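Local coordinates for protein NAD(P)H-flavin oxidoreductase (Staphylococcus epidermidis ATCC 12228, PDB 3GBH) that probably catalyses the reduction of flavin or nitro compounds with NAD(P)H, using bound flavin mononucleotide in the manner of the nitroreductase family, at residues N94-G103 with K116-Y127. Residues are numbered along the deposited sequence; the frame is centred on the assembly and turned at random.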
loop_
_atom_site.group_PDB
_atom_site.type_symbol
_atom_site.label_atom_id
_atom_site.label_comp_id
_atom_site.label_asym_id
_atom_site.label_seq_id
_atom_site.Cartn_x
_atom_site.Cartn_y
_atom_site.Cartn_z
ATOM N N ASN B 94 37.886 0.234 -20.842
ATOM C CA ASN B 94 36.851 -0.757 -20.811
ATOM C C ASN B 94 36.242 -1.074 -22.182
ATOM O O ASN B 94 35.659 -2.157 -22.369
ATOM C CB ASN B 94 35.758 -0.338 -19.826
ATOM C CG ASN B 94 35.246 1.062 -20.071
ATOM O OD1 ASN B 94 34.608 1.296 -21.080
ATOM N ND2 ASN B 94 35.512 2.012 -19.129
ATOM N N TYR B 95 36.360 -0.114 -23.106
ATOM C CA TYR B 95 35.812 -0.222 -24.470
ATOM C C TYR B 95 36.573 -1.257 -25.291
ATOM O O TYR B 95 36.117 -1.687 -26.350
ATOM C CB TYR B 95 35.853 1.132 -25.190
ATOM C CG TYR B 95 37.207 1.798 -25.102
ATOM C CD1 TYR B 95 38.259 1.375 -25.894
ATOM C CD2 TYR B 95 37.452 2.794 -24.155
ATOM C CE1 TYR B 95 39.493 1.951 -25.784
ATOM C CE2 TYR B 95 38.669 3.376 -24.049
ATOM C CZ TYR B 95 39.697 2.946 -24.846
ATOM O OH TYR B 95 40.940 3.538 -24.723
ATOM N N GLU B 96 37.729 -1.688 -24.797
ATOM C CA GLU B 96 38.425 -2.794 -25.453
ATOM C C GLU B 96 37.600 -4.088 -25.443
ATOM O O GLU B 96 37.870 -4.966 -26.238
ATOM C CB GLU B 96 39.828 -3.025 -24.860
ATOM C CG GLU B 96 40.805 -1.881 -25.089
ATOM C CD GLU B 96 41.266 -1.744 -26.535
ATOM O OE1 GLU B 96 41.138 -2.716 -27.293
ATOM O OE2 GLU B 96 41.748 -0.662 -26.914
ATOM N N LYS B 97 36.611 -4.205 -24.558
ATOM C CA LYS B 97 35.690 -5.369 -24.536
ATOM C C LYS B 97 34.379 -5.174 -25.303
ATOM O O LYS B 97 33.493 -6.053 -25.290
ATOM C CB LYS B 97 35.377 -5.773 -23.071
ATOM C CG LYS B 97 36.637 -6.340 -22.322
ATOM C CD LYS B 97 36.241 -7.107 -21.086
ATOM C CE LYS B 97 37.465 -7.553 -20.265
ATOM N NZ LYS B 97 38.403 -8.377 -21.036
ATOM N N ALA B 98 34.232 -4.027 -25.962
ATOM C CA ALA B 98 32.982 -3.691 -26.652
ATOM C C ALA B 98 32.611 -4.733 -27.712
ATOM O O ALA B 98 31.469 -5.181 -27.773
ATOM C CB ALA B 98 33.083 -2.307 -27.286
ATOM N N GLU B 99 33.577 -5.137 -28.531
ATOM C CA GLU B 99 33.296 -6.080 -29.605
ATOM C C GLU B 99 32.801 -7.394 -29.010
ATOM O O GLU B 99 31.837 -7.972 -29.495
ATOM C CB GLU B 99 34.511 -6.278 -30.515
ATOM C CG GLU B 99 34.851 -5.047 -31.421
ATOM C CD GLU B 99 33.796 -4.786 -32.521
ATOM O OE1 GLU B 99 32.893 -5.657 -32.722
ATOM O OE2 GLU B 99 33.887 -3.714 -33.189
ATOM N N GLN B 100 33.427 -7.819 -27.912
ATOM C CA GLN B 100 33.044 -9.064 -27.233
ATOM C C GLN B 100 31.638 -9.011 -26.686
ATOM O O GLN B 100 30.845 -9.923 -26.929
ATOM C CB GLN B 100 33.996 -9.359 -26.066
ATOM C CG GLN B 100 33.708 -10.677 -25.386
ATOM C CD GLN B 100 34.536 -10.899 -24.135
ATOM O OE1 GLN B 100 35.447 -10.120 -23.819
ATOM N NE2 GLN B 100 34.212 -11.976 -23.403
ATOM N N ILE B 101 31.351 -7.947 -25.926
ATOM C CA ILE B 101 30.082 -7.763 -25.242
ATOM C C ILE B 101 28.946 -7.669 -26.248
ATOM O O ILE B 101 27.924 -8.398 -26.174
ATOM C CB ILE B 101 30.125 -6.451 -24.347
ATOM C CG1 ILE B 101 31.078 -6.640 -23.158
ATOM C CG2 ILE B 101 28.757 -6.088 -23.776
ATOM C CD1 ILE B 101 31.388 -5.323 -22.395
ATOM N N TYR B 102 29.120 -6.770 -27.206
ATOM C CA TYR B 102 28.069 -6.522 -28.176
ATOM C C TYR B 102 27.953 -7.704 -29.121
ATOM O O TYR B 102 26.846 -8.073 -29.518
ATOM C CB TYR B 102 28.287 -5.195 -28.882
ATOM C CG TYR B 102 27.905 -4.006 -27.995
ATOM C CD1 TYR B 102 28.582 -3.725 -26.805
ATOM C CD2 TYR B 102 26.856 -3.192 -28.342
ATOM C CE1 TYR B 102 28.204 -2.622 -25.989
ATOM C CE2 TYR B 102 26.480 -2.112 -27.563
ATOM C CZ TYR B 102 27.141 -1.826 -26.396
ATOM O OH TYR B 102 26.716 -0.752 -25.645
ATOM N N GLY B 103 29.077 -8.335 -29.415
ATOM C CA GLY B 103 29.095 -9.581 -30.184
ATOM C C GLY B 103 28.266 -10.673 -29.509
ATOM O O GLY B 103 27.510 -11.396 -30.166
ATOM N N LYS B 116 24.099 -3.608 -33.892
ATOM C CA LYS B 116 25.336 -3.579 -33.119
ATOM C C LYS B 116 26.325 -2.570 -33.758
ATOM O O LYS B 116 26.907 -1.780 -33.054
ATOM C CB LYS B 116 25.979 -4.945 -32.986
ATOM C CG LYS B 116 27.420 -4.856 -32.523
ATOM C CD LYS B 116 28.146 -6.175 -32.535
ATOM C CE LYS B 116 28.848 -6.385 -33.806
ATOM N NZ LYS B 116 30.251 -6.013 -33.940
ATOM N N ALA B 117 26.492 -2.626 -35.071
ATOM C CA ALA B 117 27.437 -1.756 -35.790
ATOM C C ALA B 117 27.059 -0.285 -35.605
ATOM O O ALA B 117 27.929 0.561 -35.371
ATOM C CB ALA B 117 27.501 -2.124 -37.258
ATOM N N GLN B 118 25.759 0.007 -35.663
ATOM C CA GLN B 118 25.277 1.375 -35.517
ATOM C C GLN B 118 25.549 1.876 -34.119
ATOM O O GLN B 118 25.933 3.016 -33.948
ATOM C CB GLN B 118 23.772 1.490 -35.848
ATOM C CG GLN B 118 23.383 1.231 -37.298
ATOM C CD GLN B 118 24.084 2.153 -38.292
ATOM O OE1 GLN B 118 24.478 3.259 -37.960
ATOM N NE2 GLN B 118 24.265 1.680 -39.501
ATOM N N LEU B 119 25.347 1.026 -33.115
ATOM C CA LEU B 119 25.586 1.405 -31.730
ATOM C C LEU B 119 27.079 1.678 -31.485
ATOM O O LEU B 119 27.462 2.718 -30.917
ATOM C CB LEU B 119 25.109 0.313 -30.767
ATOM C CG LEU B 119 23.610 0.123 -30.575
ATOM C CD1 LEU B 119 23.395 -1.174 -29.798
ATOM C CD2 LEU B 119 23.006 1.330 -29.827
ATOM N N LEU B 120 27.922 0.741 -31.907
ATOM C CA LEU B 120 29.361 0.894 -31.674
ATOM C C LEU B 120 29.939 2.065 -32.472
ATOM O O LEU B 120 30.903 2.671 -32.026
ATOM C CB LEU B 120 30.124 -0.399 -31.981
ATOM C CG LEU B 120 29.829 -1.572 -31.019
ATOM C CD1 LEU B 120 30.627 -2.775 -31.445
ATOM C CD2 LEU B 120 30.101 -1.220 -29.568
ATOM N N ASP B 121 29.362 2.377 -33.638
ATOM C CA ASP B 121 29.792 3.526 -34.455
ATOM C C ASP B 121 29.772 4.837 -33.659
ATOM O O ASP B 121 30.587 5.708 -33.891
ATOM C CB ASP B 121 28.910 3.689 -35.707
ATOM C CG ASP B 121 29.315 2.780 -36.862
ATOM O OD1 ASP B 121 30.349 2.080 -36.772
ATOM O OD2 ASP B 121 28.596 2.799 -37.889
ATOM N N TRP B 122 28.830 4.998 -32.727
ATOM C CA TRP B 122 28.864 6.218 -31.878
ATOM C C TRP B 122 29.476 5.960 -30.518
ATOM O O TRP B 122 30.189 6.823 -29.992
ATOM C CB TRP B 122 27.507 6.953 -31.730
ATOM C CG TRP B 122 26.435 6.236 -30.976
ATOM C CD1 TRP B 122 25.438 5.476 -31.511
ATOM C CD2 TRP B 122 26.231 6.226 -29.554
ATOM N NE1 TRP B 122 24.630 4.976 -30.515
ATOM C CE2 TRP B 122 25.091 5.419 -29.303
ATOM C CE3 TRP B 122 26.897 6.810 -28.469
ATOM C CZ2 TRP B 122 24.612 5.186 -28.025
ATOM C CZ3 TRP B 122 26.421 6.568 -27.197
ATOM C CH2 TRP B 122 25.285 5.763 -26.986
ATOM N N ILE B 123 29.222 4.783 -29.946
ATOM C CA ILE B 123 29.740 4.484 -28.614
ATOM C C ILE B 123 31.280 4.550 -28.570
ATOM O O ILE B 123 31.845 5.178 -27.676
ATOM C CB ILE B 123 29.245 3.106 -28.112
ATOM C CG1 ILE B 123 27.744 3.186 -27.814
ATOM C CG2 ILE B 123 29.994 2.667 -26.811
ATOM C CD1 ILE B 123 27.081 1.820 -27.670
ATOM N N LEU B 124 31.948 3.933 -29.536
ATOM C CA LEU B 124 33.419 3.821 -29.466
ATOM C C LEU B 124 34.136 5.195 -29.564
ATOM O O LEU B 124 34.951 5.529 -28.701
ATOM C CB LEU B 124 33.971 2.785 -30.462
ATOM C CG LEU B 124 33.711 1.295 -30.099
ATOM C CD1 LEU B 124 34.167 0.339 -31.218
ATOM C CD2 LEU B 124 34.340 0.918 -28.736
ATOM N N PRO B 125 33.814 6.002 -30.582
ATOM C CA PRO B 125 34.427 7.340 -30.622
ATOM C C PRO B 125 34.152 8.177 -29.374
ATOM O O PRO B 125 34.975 8.987 -28.969
ATOM C CB PRO B 125 33.774 7.994 -31.843
ATOM C CG PRO B 125 33.310 6.847 -32.698
ATOM C CD PRO B 125 32.940 5.752 -31.738
ATOM N N TYR B 126 32.996 7.992 -28.776
ATOM C CA TYR B 126 32.648 8.747 -27.581
ATOM C C TYR B 126 33.522 8.307 -26.400
ATOM O O TYR B 126 34.195 9.142 -25.787
ATOM C CB TYR B 126 31.143 8.647 -27.301
ATOM C CG TYR B 126 30.731 9.088 -25.926
ATOM C CD1 TYR B 126 30.910 10.402 -25.496
ATOM C CD2 TYR B 126 30.130 8.183 -25.048
ATOM C CE1 TYR B 126 30.520 10.783 -24.204
ATOM C CE2 TYR B 126 29.755 8.547 -23.792
ATOM C CZ TYR B 126 29.946 9.842 -23.370
ATOM O OH TYR B 126 29.541 10.153 -22.083
ATOM N N TYR B 127 33.576 7.006 -26.136
ATOM C CA TYR B 127 34.365 6.463 -25.006
ATOM C C TYR B 127 35.865 6.649 -25.209
ATOM O O TYR B 127 36.586 6.967 -24.258
ATOM C CB TYR B 127 34.024 4.968 -24.752
ATOM C CG TYR B 127 33.038 4.727 -23.596
ATOM C CD1 TYR B 127 31.981 5.595 -23.359
ATOM C CD2 TYR B 127 33.179 3.624 -22.743
ATOM C CE1 TYR B 127 31.112 5.420 -22.288
ATOM C CE2 TYR B 127 32.310 3.425 -21.667
ATOM C CZ TYR B 127 31.264 4.331 -21.462
ATOM O OH TYR B 127 30.417 4.168 -20.406
#
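Tyr-102 enters helix 116-127 as a knob into the hole formed by Lys-116, Leu-119, Leu-120 and Ile-123, a worked case of a large aromatic wedged between two nearly antiparallel helices. Methyl CD2 of Leu-120 sits over the centre of one ring face, a CH-pi contact 3.9 Å from the ring centroid and only 11° off its normal. Leu-119 comes in at the ring edge instead, its CD1 lying 3.9 Å from Tyr-102 CE2. Ile-123 arrives from the opposite direction, its CD1 obliquely set against the phenol end, while the aliphatic part of Lys-116 lies against Tyr-102 CB.

Apolar contacts continue toward the 3-10 turn at 94-97. Ala-98 CB meets the CD2 methyls of both Leu-120 and Leu-124, the latter at 3.8 Å, and Tyr-95 CB rests on that same Leu-124 methyl. Farther along, Tyr-95 CD2 meets Tyr-127 CB, the two side chains lying alongside and pointing opposite ways.

Polar contact is sparser. A salt bridge, weak as a hydrogen bond, joins Lys-116 NZ to Glu-99 OE1 at 2.9 Å; the lysine chain bends at chi3 (92°) and chi4 to deliver its amine, which also pairs with Glu-113. Asn-94 OD1, buried without a polar partner, lies in the plane of the Tyr-127 ring at its edge, 3.2 Å from CE2; ND2 of the same amide hydrogen-bonds to Asp-91 O.

Segments 98-103 and 116-127 run at 149°, their axes 10.8 Å apart at closest approach, a helical hairpin following strand 84-91. Tyr-102 OH hydrogen-bonds to Val-49 O, and Tyr-127 OH to Ser-48 OG, a flavin-pocket residue; helix 132-156 packs against Asn-94, Tyr-95 and Tyr-127, and a second subunit packs on Ile-101.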